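Local coordinates for dimethyl-sulfide monooxygenase (PDB 6AK1), which oxidises dimethyl sulfide to methanethiol and formaldehyde with NADH, molecular oxygen and FMN, the first step in dimethyl sulfide degradation, at residues A30-N34 and D35-W39; Y113-A116 and R117-T121; S141-N145 and I146-Q150; T316-F320 and A321-P325. All blocks are in the same frame, centred on the assembly; numbering follows the deposited sequence.

All four contacts are local, joining residues a few positions apart in one chain, and they follow one another in series through a luciferase-like TIM barrel. None touches another: nearest atoms are about 11 Å apart for contacts 2 and 3 and about 12 Å for 3 and 4. Contact 3 comes closest to the FMN site inferred by similarity, the side chain of Met148 lying about 4 Å from that of His154. Also measured between side chains, Arg118 of contact 2 is about 8 Å from Asp58, and Tyr33 of contact 1 about 9 Å from the same aspartate. Contact 4 lies away from these sites, its centre about 40 Å from that of contact 2.

Contact 1 of 4, residues A30-N34 and D35-W39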
loop_
_atom_site.group_PDB
_atom_site.type_symbol
_atom_site.label_atom_id
_atom_site.label_comp_id
_atom_site.label_asym_id
_atom_site.label_seq_id
_atom_site.Cartn_x
_atom_site.Cartn_y
_atom_site.Cartn_z
ATOM N N ALA A 30 6.274 -14.158 12.226
ATOM C CA ALA A 30 5.529 -14.107 10.968
ATOM C C ALA A 30 4.407 -15.132 10.945
ATOM O O ALA A 30 3.324 -14.863 10.415
ATOM C CB ALA A 30 6.462 -14.343 9.780
ATOM N N ALA A 31 4.648 -16.314 11.527
ATOM C CA ALA A 31 3.633 -17.354 11.552
ATOM C C ALA A 31 2.402 -16.983 12.375
ATOM O O ALA A 31 1.434 -17.749 12.368
ATOM C CB ALA A 31 4.240 -18.660 12.080
ATOM N N ARG A 32 2.402 -15.843 13.075
ATOM C CA ARG A 32 1.247 -15.385 13.847
ATOM C C ARG A 32 0.362 -14.406 13.075
ATOM O O ARG A 32 -0.449 -13.703 13.687
ATOM C CB ARG A 32 1.690 -14.731 15.152
ATOM C CG ARG A 32 2.553 -15.618 16.058
ATOM C CD ARG A 32 2.804 -14.935 17.399
ATOM N NE ARG A 32 1.585 -14.883 18.222
ATOM C CZ ARG A 32 1.430 -14.063 19.259
ATOM N NH1 ARG A 32 2.400 -13.195 19.579
ATOM N NH2 ARG A 32 0.304 -14.091 19.966
ATOM N N TYR A 33 0.517 -14.333 11.749
ATOM C CA TYR A 33 -0.346 -13.489 10.927
ATOM C C TYR A 33 -1.828 -13.700 11.259
ATOM O O TYR A 33 -2.654 -12.797 11.052
ATOM C CB TYR A 33 -0.091 -13.794 9.444
ATOM C CG TYR A 33 -0.830 -15.048 9.044
ATOM C CD1 TYR A 33 -0.317 -16.312 9.336
ATOM C CD2 TYR A 33 -2.079 -14.967 8.453
ATOM C CE1 TYR A 33 -1.038 -17.467 9.022
ATOM C CE2 TYR A 33 -2.786 -16.097 8.134
ATOM C CZ TYR A 33 -2.270 -17.344 8.411
ATOM O OH TYR A 33 -3.032 -18.441 8.080
ATOM N N ASN A 34 -2.190 -14.885 11.758
ATOM C CA ASN A 34 -3.577 -15.218 12.048
ATOM C C ASN A 34 -3.943 -15.009 13.519
ATOM O O ASN A 34 -5.039 -15.405 13.934
ATOM C CB ASN A 34 -3.872 -16.663 11.621
ATOM C CG ASN A 34 -3.140 -17.691 12.476
ATOM O OD1 ASN A 34 -1.984 -17.500 12.859
ATOM N ND2 ASN A 34 -3.820 -18.788 12.782
ATOM N N ASP A 35 -3.058 -14.388 14.301
ATOM C CA ASP A 35 -3.296 -14.063 15.706
ATOM C C ASP A 35 -3.594 -12.574 15.850
ATOM O O ASP A 35 -2.828 -11.733 15.370
ATOM C CB ASP A 35 -2.080 -14.421 16.573
ATOM C CG ASP A 35 -1.884 -15.919 16.718
ATOM O OD1 ASP A 35 -2.862 -16.673 16.518
ATOM O OD2 ASP A 35 -0.758 -16.346 17.060
ATOM N N LEU A 36 -4.688 -12.249 16.538
ATOM C CA LEU A 36 -5.023 -10.842 16.752
ATOM C C LEU A 36 -3.918 -10.113 17.504
ATOM O O LEU A 36 -3.640 -8.948 17.199
ATOM C CB LEU A 36 -6.360 -10.725 17.501
ATOM C CG LEU A 36 -7.061 -9.367 17.496
ATOM C CD1 LEU A 36 -6.980 -8.735 16.124
ATOM C CD2 LEU A 36 -8.532 -9.517 17.886
ATOM N N GLU A 37 -3.245 -10.798 18.450
ATOM C CA GLU A 37 -2.212 -10.160 19.269
ATOM C C GLU A 37 -0.997 -9.733 18.452
ATOM O O GLU A 37 -0.333 -8.761 18.823
ATOM C CB GLU A 37 -1.753 -11.083 20.403
ATOM C CG GLU A 37 -2.832 -11.405 21.449
ATOM C CD GLU A 37 -3.852 -12.460 20.980
ATOM O OE1 GLU A 37 -3.598 -13.150 19.962
ATOM O OE2 GLU A 37 -4.919 -12.588 21.636
ATOM N N TYR A 38 -0.664 -10.443 17.367
ATOM C CA TYR A 38 0.439 -9.984 16.525
ATOM C C TYR A 38 0.155 -8.591 15.985
ATOM O O TYR A 38 1.007 -7.701 16.040
ATOM C CB TYR A 38 0.695 -10.962 15.363
ATOM C CG TYR A 38 1.622 -10.394 14.293
ATOM C CD1 TYR A 38 3.009 -10.488 14.416
ATOM C CD2 TYR A 38 1.110 -9.736 13.170
ATOM C CE1 TYR A 38 3.855 -9.960 13.456
ATOM C CE2 TYR A 38 1.953 -9.191 12.212
ATOM C CZ TYR A 38 3.324 -9.307 12.362
ATOM O OH TYR A 38 4.160 -8.790 11.401
ATOM N N TRP A 39 -1.063 -8.374 15.494
ATOM C CA TRP A 39 -1.383 -7.103 14.858
ATOM C C TRP A 39 -1.511 -5.969 15.870
ATOM O O TRP A 39 -1.033 -4.858 15.610
ATOM C CB TRP A 39 -2.644 -7.262 14.017
ATOM C CG TRP A 39 -2.388 -8.231 12.906
ATOM C CD1 TRP A 39 -2.753 -9.545 12.862
ATOM C CD2 TRP A 39 -1.653 -7.970 11.698
ATOM N NE1 TRP A 39 -2.304 -10.112 11.688
ATOM C CE2 TRP A 39 -1.635 -9.163 10.956
ATOM C CE3 TRP A 39 -0.999 -6.838 11.177
ATOM C CZ2 TRP A 39 -0.980 -9.265 9.708
ATOM C CZ3 TRP A 39 -0.367 -6.933 9.930
ATOM C CH2 TRP A 39 -0.364 -8.138 9.213
HETATM O O HOH W 1 -0.545 -18.815 15.107
#
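A type I beta turn from Arg32 to Asp35, closed by Asp35 N donating to Arg32 O at 2.8 Å, leads the chain into helix 36-48 with Asp35 at the N-cap position. The same two residues are tied a second time through their side chains. Arg32 NE gives a salt-bridge hydrogen bond to Asp35 OD2 at 3.0 Å; the acceptor lies at the edge of the guanidinium and uses its anti lone pair, while the guanidinium and carboxylate planes stand 64° apart. A bend at chi3 (71°) turns the guanidinium across the aspartate. One water donates to both Asn34 OD1 and Asp35 OD2, the latter at 3.2 Å. A leucine in place of Arg32 would probably leave Asp35 OD2 without its charged mate. Farther along, Trp39 NE1 reaches Tyr33 O at 2.8 Å, almost straight at 176° and in the indole plane, which fixes the ring's edge against the turn. The ring of Tyr38 sets CD2 over the centre of one indole face. Tyr38 OH bonds to Asp11 and Thr401, and Trp39 packs on Met92, placing the start of helix 36-48 between Asp11 of strand 6-12 and helix 89-94.

Contact 2 of 4, residues Y113-A116 and R117-T121; sequences YLLA and RRLST
Helix 112-126 is the crossover helix of a beta-alpha-beta unit, between strands 100-106 and 130-135 of the barrel, and this contact begins one residue into it. Sound i to i+4 backbone bonds include Leu119 N to Leu115 O at 2.9 Å, nearly along the C=O axis, and Ser120 N to Ala116 O at 2.9 Å; the one from Arg117 N to Tyr113 O is weak. On the buried side Leu115 and Leu119, one turn apart, meet at a slant, with Leu119 CD1 against Leu115 CG at 3.7 Å and about as near to CD1. Leu115 CG lies opposite its own amide nitrogen (chi1 -178°), and Leu119 CG opposite the carbonyl carbon (chi1 -72°). Cutting Leu119 back to alanine would probably open a gap beside Leu115 CG and CD1, and weaken the shared packing on Trp132. The outer side is wetter: a water donates to Leu114 O at 2.8 Å and accepts from Arg117 NE at 2.9 Å, in the guanidinium plane. Arg117 O takes both Thr121 N and Thr121 OG1, which arrive from opposite faces of its carbonyl plane. Arg118 forms a salt bridge with Glu110 and a cation-pi contact with Phe86. Leu115 reaches both Tyr164 and Met168 of helix 157-174 and Trp132 of strand 130-135, and Leu119 joins it on Trp132.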
loop_
_atom_site.group_PDB
_atom_site.type_symbol
_atom_site.label_atom_id
_atom_site.label_comp_id
_atom_site.label_asym_id
_atom_site.label_seq_id
_atom_site.Cartn_x
_atom_site.Cartn_y
_atom_site.Cartn_z
ATOM N N TYR A 113 -19.761 0.370 -5.142
ATOM C CA TYR A 113 -20.688 0.767 -4.081
ATOM C C TYR A 113 -20.379 0.054 -2.767
ATOM O O TYR A 113 -20.438 0.661 -1.693
ATOM C CB TYR A 113 -22.128 0.478 -4.518
ATOM C CG TYR A 113 -23.190 1.118 -3.651
ATOM C CD1 TYR A 113 -23.520 2.457 -3.811
ATOM C CD2 TYR A 113 -23.872 0.385 -2.686
ATOM C CE1 TYR A 113 -24.490 3.054 -3.033
ATOM C CE2 TYR A 113 -24.846 0.979 -1.900
ATOM C CZ TYR A 113 -25.146 2.310 -2.079
ATOM O OH TYR A 113 -26.116 2.905 -1.318
ATOM N N LEU A 114 -20.049 -1.238 -2.831
ATOM C CA LEU A 114 -19.781 -2.003 -1.614
ATOM C C LEU A 114 -18.398 -1.712 -1.046
ATOM O O LEU A 114 -18.236 -1.626 0.175
ATOM C CB LEU A 114 -19.923 -3.497 -1.890
ATOM C CG LEU A 114 -21.334 -4.018 -2.167
ATOM C CD1 LEU A 114 -21.262 -5.522 -2.438
ATOM C CD2 LEU A 114 -22.288 -3.701 -0.997
ATOM N N LEU A 115 -17.380 -1.600 -1.897
ATOM C CA LEU A 115 -16.065 -1.238 -1.372
ATOM C C LEU A 115 -16.113 0.135 -0.717
ATOM O O LEU A 115 -15.509 0.348 0.340
ATOM C CB LEU A 115 -14.991 -1.287 -2.473
ATOM C CG LEU A 115 -13.567 -0.952 -1.971
ATOM C CD1 LEU A 115 -13.159 -1.803 -0.756
ATOM C CD2 LEU A 115 -12.528 -1.071 -3.094
ATOM N N ALA A 116 -16.866 1.064 -1.312
ATOM C CA ALA A 116 -17.027 2.396 -0.740
ATOM C C ALA A 116 -17.521 2.333 0.700
ATOM O O ALA A 116 -17.042 3.082 1.563
ATOM C CB ALA A 116 -17.998 3.213 -1.598
ATOM N N ARG A 117 -18.480 1.445 0.981
ATOM C CA ARG A 117 -19.003 1.333 2.341
ATOM C C ARG A 117 -17.976 0.701 3.273
ATOM O O ARG A 117 -17.829 1.132 4.421
ATOM C CB ARG A 117 -20.308 0.525 2.365
ATOM C CG ARG A 117 -20.958 0.475 3.745
ATOM C CD ARG A 117 -22.257 -0.351 3.781
ATOM N NE ARG A 117 -21.985 -1.785 3.746
ATOM C CZ ARG A 117 -22.680 -2.693 4.425
ATOM N NH1 ARG A 117 -23.692 -2.310 5.192
ATOM N NH2 ARG A 117 -22.359 -3.982 4.342
ATOM N N ARG A 118 -17.253 -0.316 2.799
ATOM C CA ARG A 118 -16.278 -0.963 3.670
ATOM C C ARG A 118 -15.159 -0.004 4.050
ATOM O O ARG A 118 -14.692 -0.017 5.189
ATOM C CB ARG A 118 -15.713 -2.216 2.998
ATOM C CG ARG A 118 -16.767 -3.263 2.664
ATOM C CD ARG A 118 -16.167 -4.432 1.876
ATOM N NE ARG A 118 -15.200 -5.153 2.669
ATOM C CZ ARG A 118 -13.986 -5.517 2.268
ATOM N NH1 ARG A 118 -13.556 -5.273 1.035
ATOM N NH2 ARG A 118 -13.212 -6.171 3.119
ATOM N N LEU A 119 -14.716 0.840 3.108
ATOM C CA LEU A 119 -13.658 1.795 3.422
ATOM C C LEU A 119 -14.182 2.960 4.256
ATOM O O LEU A 119 -13.500 3.399 5.186
ATOM C CB LEU A 119 -13.000 2.302 2.134
ATOM C CG LEU A 119 -12.114 1.258 1.427
ATOM C CD1 LEU A 119 -11.821 1.671 0.011
ATOM C CD2 LEU A 119 -10.825 1.040 2.211
ATOM N N SER A 120 -15.384 3.469 3.940
ATOM C CA SER A 120 -16.010 4.496 4.776
ATOM C C SER A 120 -16.154 4.011 6.204
ATOM O O SER A 120 -15.905 4.769 7.148
ATOM C CB SER A 120 -17.400 4.881 4.252
ATOM O OG SER A 120 -17.345 5.724 3.127
ATOM N N THR A 121 -16.582 2.753 6.377
ATOM C CA THR A 121 -16.734 2.186 7.718
ATOM C C THR A 121 -15.420 2.231 8.491
ATOM O O THR A 121 -15.404 2.585 9.672
ATOM C CB THR A 121 -17.264 0.748 7.630
ATOM O OG1 THR A 121 -18.571 0.764 7.052
ATOM C CG2 THR A 121 -17.330 0.100 9.006
HETATM O O HOH W 2 -19.974 -2.927 1.953
#

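Contact 3 of 4, residues S141-N145 and I146-Q150; sequences SAALN and IGMDQ
Ala142 O accepts the backbone N of Ile146 at 2.9 Å, almost in line with its carbonyl bond, and the side chain of Ile146 lies against the same oxygen. Ile146 CB is 3.2 Å from Ala142 O and CG1 is 3.3 Å from it, close carbon-to-oxygen contacts beside the carbonyl. A chi1 of -55° puts CG1 beside the residue's own backbone N, and the extended chi2 (162°) carries CD1 on to an apolar contact with Ala142 CB at 4.0 Å. Next, Gly147 N donates to Ala143 O at 2.9 Å, but bent and from above the carbonyl plane, a sign that the helix is ending. Gly147 then departs with positive phi (104°), where a CB would press on the preceding carbonyl oxygen, and the chain continues extended. Met148 brings SD to 4.0 Å from Ala143 CB, a single apolar touch. Around these atoms, Ala142 and Ile146 pack on Phe109, Ser141 OG bonds to Val62 N, and Met148 touches His154, an FMN-binding residue by similarity. Two backbone bonds thus satisfy Ala142 O and Ala143 O at a mostly exposed helix end, and between the side chains there are only dispersion contacts.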
loop_
_atom_site.group_PDB
_atom_site.type_symbol
_atom_site.label_atom_id
_atom_site.label_comp_id
_atom_site.label_asym_id
_atom_site.label_seq_id
_atom_site.Cartn_x
_atom_site.Cartn_y
_atom_site.Cartn_z
ATOM N N SER A 141 -4.935 -17.381 -10.603
ATOM C CA SER A 141 -5.921 -18.207 -9.915
ATOM C C SER A 141 -7.039 -17.375 -9.292
ATOM O O SER A 141 -8.120 -17.914 -9.013
ATOM C CB SER A 141 -5.241 -19.067 -8.845
ATOM O OG SER A 141 -4.777 -18.257 -7.777
ATOM N N ALA A 142 -6.807 -16.084 -9.057
ATOM C CA ALA A 142 -7.883 -15.217 -8.588
ATOM C C ALA A 142 -8.994 -15.123 -9.627
ATOM O O ALA A 142 -10.172 -15.313 -9.311
ATOM C CB ALA A 142 -7.331 -13.831 -8.257
ATOM N N ALA A 143 -8.629 -14.840 -10.881
ATOM C CA ALA A 143 -9.617 -14.809 -11.957
ATOM C C ALA A 143 -10.353 -16.140 -12.070
ATOM O O ALA A 143 -11.579 -16.164 -12.215
ATOM C CB ALA A 143 -8.948 -14.449 -13.287
ATOM N N LEU A 144 -9.624 -17.257 -11.966
ATOM C CA LEU A 144 -10.240 -18.576 -12.121
ATOM C C LEU A 144 -11.186 -18.915 -10.964
ATOM O O LEU A 144 -12.197 -19.592 -11.167
ATOM C CB LEU A 144 -9.150 -19.643 -12.254
ATOM C CG LEU A 144 -8.216 -19.528 -13.472
ATOM C CD1 LEU A 144 -7.168 -20.652 -13.507
ATOM C CD2 LEU A 144 -9.007 -19.506 -14.764
ATOM N N ASN A 145 -10.870 -18.472 -9.744
ATOM C CA ASN A 145 -11.616 -18.859 -8.545
ATOM C C ASN A 145 -12.746 -17.898 -8.198
ATOM O O ASN A 145 -13.706 -18.294 -7.530
ATOM C CB ASN A 145 -10.674 -18.942 -7.342
ATOM C CG ASN A 145 -9.728 -20.120 -7.423
ATOM O OD1 ASN A 145 -10.042 -21.131 -8.048
ATOM N ND2 ASN A 145 -8.571 -20.002 -6.775
ATOM N N ILE A 146 -12.633 -16.644 -8.613
ATOM C CA ILE A 146 -13.603 -15.613 -8.290
ATOM C C ILE A 146 -14.480 -15.288 -9.491
ATOM O O ILE A 146 -15.691 -15.102 -9.355
ATOM C CB ILE A 146 -12.853 -14.363 -7.778
ATOM C CG1 ILE A 146 -11.950 -14.747 -6.590
ATOM C CG2 ILE A 146 -13.825 -13.215 -7.458
ATOM C CD1 ILE A 146 -10.854 -13.737 -6.264
ATOM N N GLY A 147 -13.881 -15.250 -10.677
ATOM C CA GLY A 147 -14.624 -15.004 -11.888
ATOM C C GLY A 147 -14.409 -13.592 -12.370
ATOM O O GLY A 147 -14.372 -12.652 -11.571
ATOM N N MET A 148 -14.238 -13.431 -13.675
ATOM C CA MET A 148 -14.196 -12.120 -14.297
ATOM C C MET A 148 -15.138 -12.117 -15.487
ATOM O O MET A 148 -15.346 -13.143 -16.140
ATOM C CB MET A 148 -12.772 -11.736 -14.737
ATOM C CG MET A 148 -12.032 -10.892 -13.711
ATOM S SD MET A 148 -10.276 -10.752 -14.052
ATOM C CE MET A 148 -10.244 -9.377 -15.200
ATOM N N ASP A 149 -15.735 -10.958 -15.740
ATOM C CA ASP A 149 -16.629 -10.817 -16.876
ATOM C C ASP A 149 -15.797 -10.779 -18.151
ATOM O O ASP A 149 -14.934 -9.910 -18.312
ATOM C CB ASP A 149 -17.480 -9.560 -16.728
ATOM C CG ASP A 149 -18.567 -9.467 -17.781
ATOM O OD1 ASP A 149 -19.112 -10.529 -18.180
ATOM O OD2 ASP A 149 -18.878 -8.332 -18.210
ATOM N N GLN A 150 -16.040 -11.731 -19.047
ATOM C CA GLN A 150 -15.236 -11.864 -20.253
ATOM C C GLN A 150 -15.645 -10.900 -21.360
ATOM O O GLN A 150 -14.912 -10.778 -22.350
ATOM C CB GLN A 150 -15.308 -13.304 -20.762
ATOM C CG GLN A 150 -14.602 -14.296 -19.849
ATOM C CD GLN A 150 -14.706 -15.727 -20.360
ATOM O OE1 GLN A 150 -15.698 -16.109 -20.992
ATOM N NE2 GLN A 150 -13.672 -16.532 -20.080
#

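Contact 4 of 4, residues T316-F320 and A321-P325; sequences TGIDF and AKLDP
Two successive turns, in which Lys322 N donates to Asp319 O at 3.1 Å and Leu323 N to Phe320 O at 3.0 Å, form a short 3-10 segment in the surface loop after helix 305-316. Both donors come from above the carbonyl planes, in keeping with the tight winding. The closely packed part is the Phe320 ring: Leu323 CD2 sits over one face, 3.7 Å from the centroid and 14° off the normal, a CH-pi contact displaced toward the rim. Phe320 is also buried against Leu309 and Tyr312 of helix 305-316 and Val355 and Ile359 of helix 355-362, so its ring joins the loop to both helices. Ile318 CG2 adds a looser touch to Leu323 CD1. The more exposed part is Ala321 and Lys322. Here Lys322, bent at chi2 (-73°), carries CE past the Asp319 carboxylate, but NZ remains 4.7 Å from Asp319 OD2, too far for a salt bridge. Asp319 is held instead through OD1, which accepts from Arg67 N of another loop. At the start of the segment an ST turn links Ile318 N to Thr316 OG1. The same Asp319 OD1 also takes Ala321 N at 3.0 Å, from 62° above the carboxylate plane.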
loop_
_atom_site.group_PDB
_atom_site.type_symbol
_atom_site.label_atom_id
_atom_site.label_comp_id
_atom_site.label_asym_id
_atom_site.label_seq_id
_atom_site.Cartn_x
_atom_site.Cartn_y
_atom_site.Cartn_z
ATOM N N THR A 316 7.248 -12.106 -11.802
ATOM C CA THR A 316 7.769 -11.839 -13.138
ATOM C C THR A 316 7.172 -12.716 -14.228
ATOM O O THR A 316 7.299 -12.371 -15.402
ATOM C CB THR A 316 9.301 -12.008 -13.170
ATOM O OG1 THR A 316 9.630 -13.400 -13.062
ATOM C CG2 THR A 316 9.950 -11.268 -12.006
ATOM N N GLY A 317 6.526 -13.827 -13.885
ATOM C CA GLY A 317 6.047 -14.761 -14.884
ATOM C C GLY A 317 7.055 -15.801 -15.344
ATOM O O GLY A 317 6.717 -16.652 -16.178
ATOM N N ILE A 318 8.278 -15.770 -14.843
ATOM C CA ILE A 318 9.309 -16.696 -15.290
ATOM C C ILE A 318 9.337 -17.901 -14.361
ATOM O O ILE A 318 9.509 -17.750 -13.146
ATOM C CB ILE A 318 10.679 -16.016 -15.338
ATOM C CG1 ILE A 318 10.654 -14.864 -16.336
ATOM C CG2 ILE A 318 11.758 -17.038 -15.669
ATOM C CD1 ILE A 318 11.728 -13.852 -16.050
ATOM N N ASP A 319 9.185 -19.095 -14.935
ATOM C CA ASP A 319 9.279 -20.350 -14.192
ATOM C C ASP A 319 10.745 -20.755 -14.149
ATOM O O ASP A 319 11.293 -21.265 -15.135
ATOM C CB ASP A 319 8.408 -21.422 -14.836
ATOM C CG ASP A 319 8.568 -22.781 -14.183
ATOM O OD1 ASP A 319 9.123 -22.863 -13.057
ATOM O OD2 ASP A 319 8.137 -23.778 -14.807
ATOM N N PHE A 320 11.392 -20.534 -13.001
ATOM C CA PHE A 320 12.810 -20.862 -12.877
ATOM C C PHE A 320 13.106 -22.352 -13.004
ATOM O O PHE A 320 14.280 -22.715 -13.109
ATOM C CB PHE A 320 13.357 -20.344 -11.544
ATOM C CG PHE A 320 13.913 -18.949 -11.617
ATOM C CD1 PHE A 320 13.086 -17.870 -11.884
ATOM C CD2 PHE A 320 15.272 -18.716 -11.425
ATOM C CE1 PHE A 320 13.602 -16.577 -11.957
ATOM C CE2 PHE A 320 15.788 -17.429 -11.490
ATOM C CZ PHE A 320 14.949 -16.357 -11.765
ATOM N N ALA A 321 12.100 -23.230 -12.976
ATOM C CA ALA A 321 12.388 -24.639 -13.214
ATOM C C ALA A 321 12.915 -24.882 -14.632
ATOM O O ALA A 321 13.489 -25.942 -14.892
ATOM C CB ALA A 321 11.148 -25.488 -12.952
ATOM N N LYS A 322 12.749 -23.915 -15.539
ATOM C CA LYS A 322 13.268 -23.968 -16.901
ATOM C C LYS A 322 14.692 -23.432 -17.020
ATOM O O LYS A 322 15.280 -23.498 -18.107
ATOM C CB LYS A 322 12.369 -23.157 -17.844
ATOM C CG LYS A 322 10.878 -23.410 -17.719
ATOM C CD LYS A 322 10.478 -24.747 -18.284
ATOM C CE LYS A 322 8.960 -24.879 -18.285
ATOM N NZ LYS A 322 8.524 -26.208 -18.788
ATOM N N LEU A 323 15.255 -22.898 -15.943
ATOM C CA LEU A 323 16.527 -22.194 -15.988
ATOM C C LEU A 323 17.635 -23.074 -15.415
ATOM O O LEU A 323 17.411 -24.207 -14.981
ATOM C CB LEU A 323 16.438 -20.863 -15.233
ATOM C CG LEU A 323 15.919 -19.633 -15.986
ATOM C CD1 LEU A 323 14.558 -19.864 -16.627
ATOM C CD2 LEU A 323 15.855 -18.444 -15.045
ATOM N N ASP A 324 18.850 -22.533 -15.404
ATOM C CA ASP A 324 20.032 -23.295 -15.023
ATOM C C ASP A 324 20.626 -22.687 -13.758
ATOM O O ASP A 324 21.076 -21.526 -13.781
ATOM C CB ASP A 324 21.056 -23.324 -16.180
ATOM C CG ASP A 324 22.366 -23.988 -15.799
ATOM O OD1 ASP A 324 22.378 -24.836 -14.853
ATOM O OD2 ASP A 324 23.380 -23.687 -16.485
ATOM N N PRO A 325 20.692 -23.430 -12.649
ATOM C CA PRO A 325 21.181 -22.831 -11.393
ATOM C C PRO A 325 22.654 -22.481 -11.411
ATOM O O PRO A 325 23.083 -21.637 -10.608
ATOM C CB PRO A 325 20.893 -23.913 -10.334
ATOM C CG PRO A 325 19.919 -24.858 -10.992
ATOM C CD PRO A 325 20.218 -24.810 -12.458
#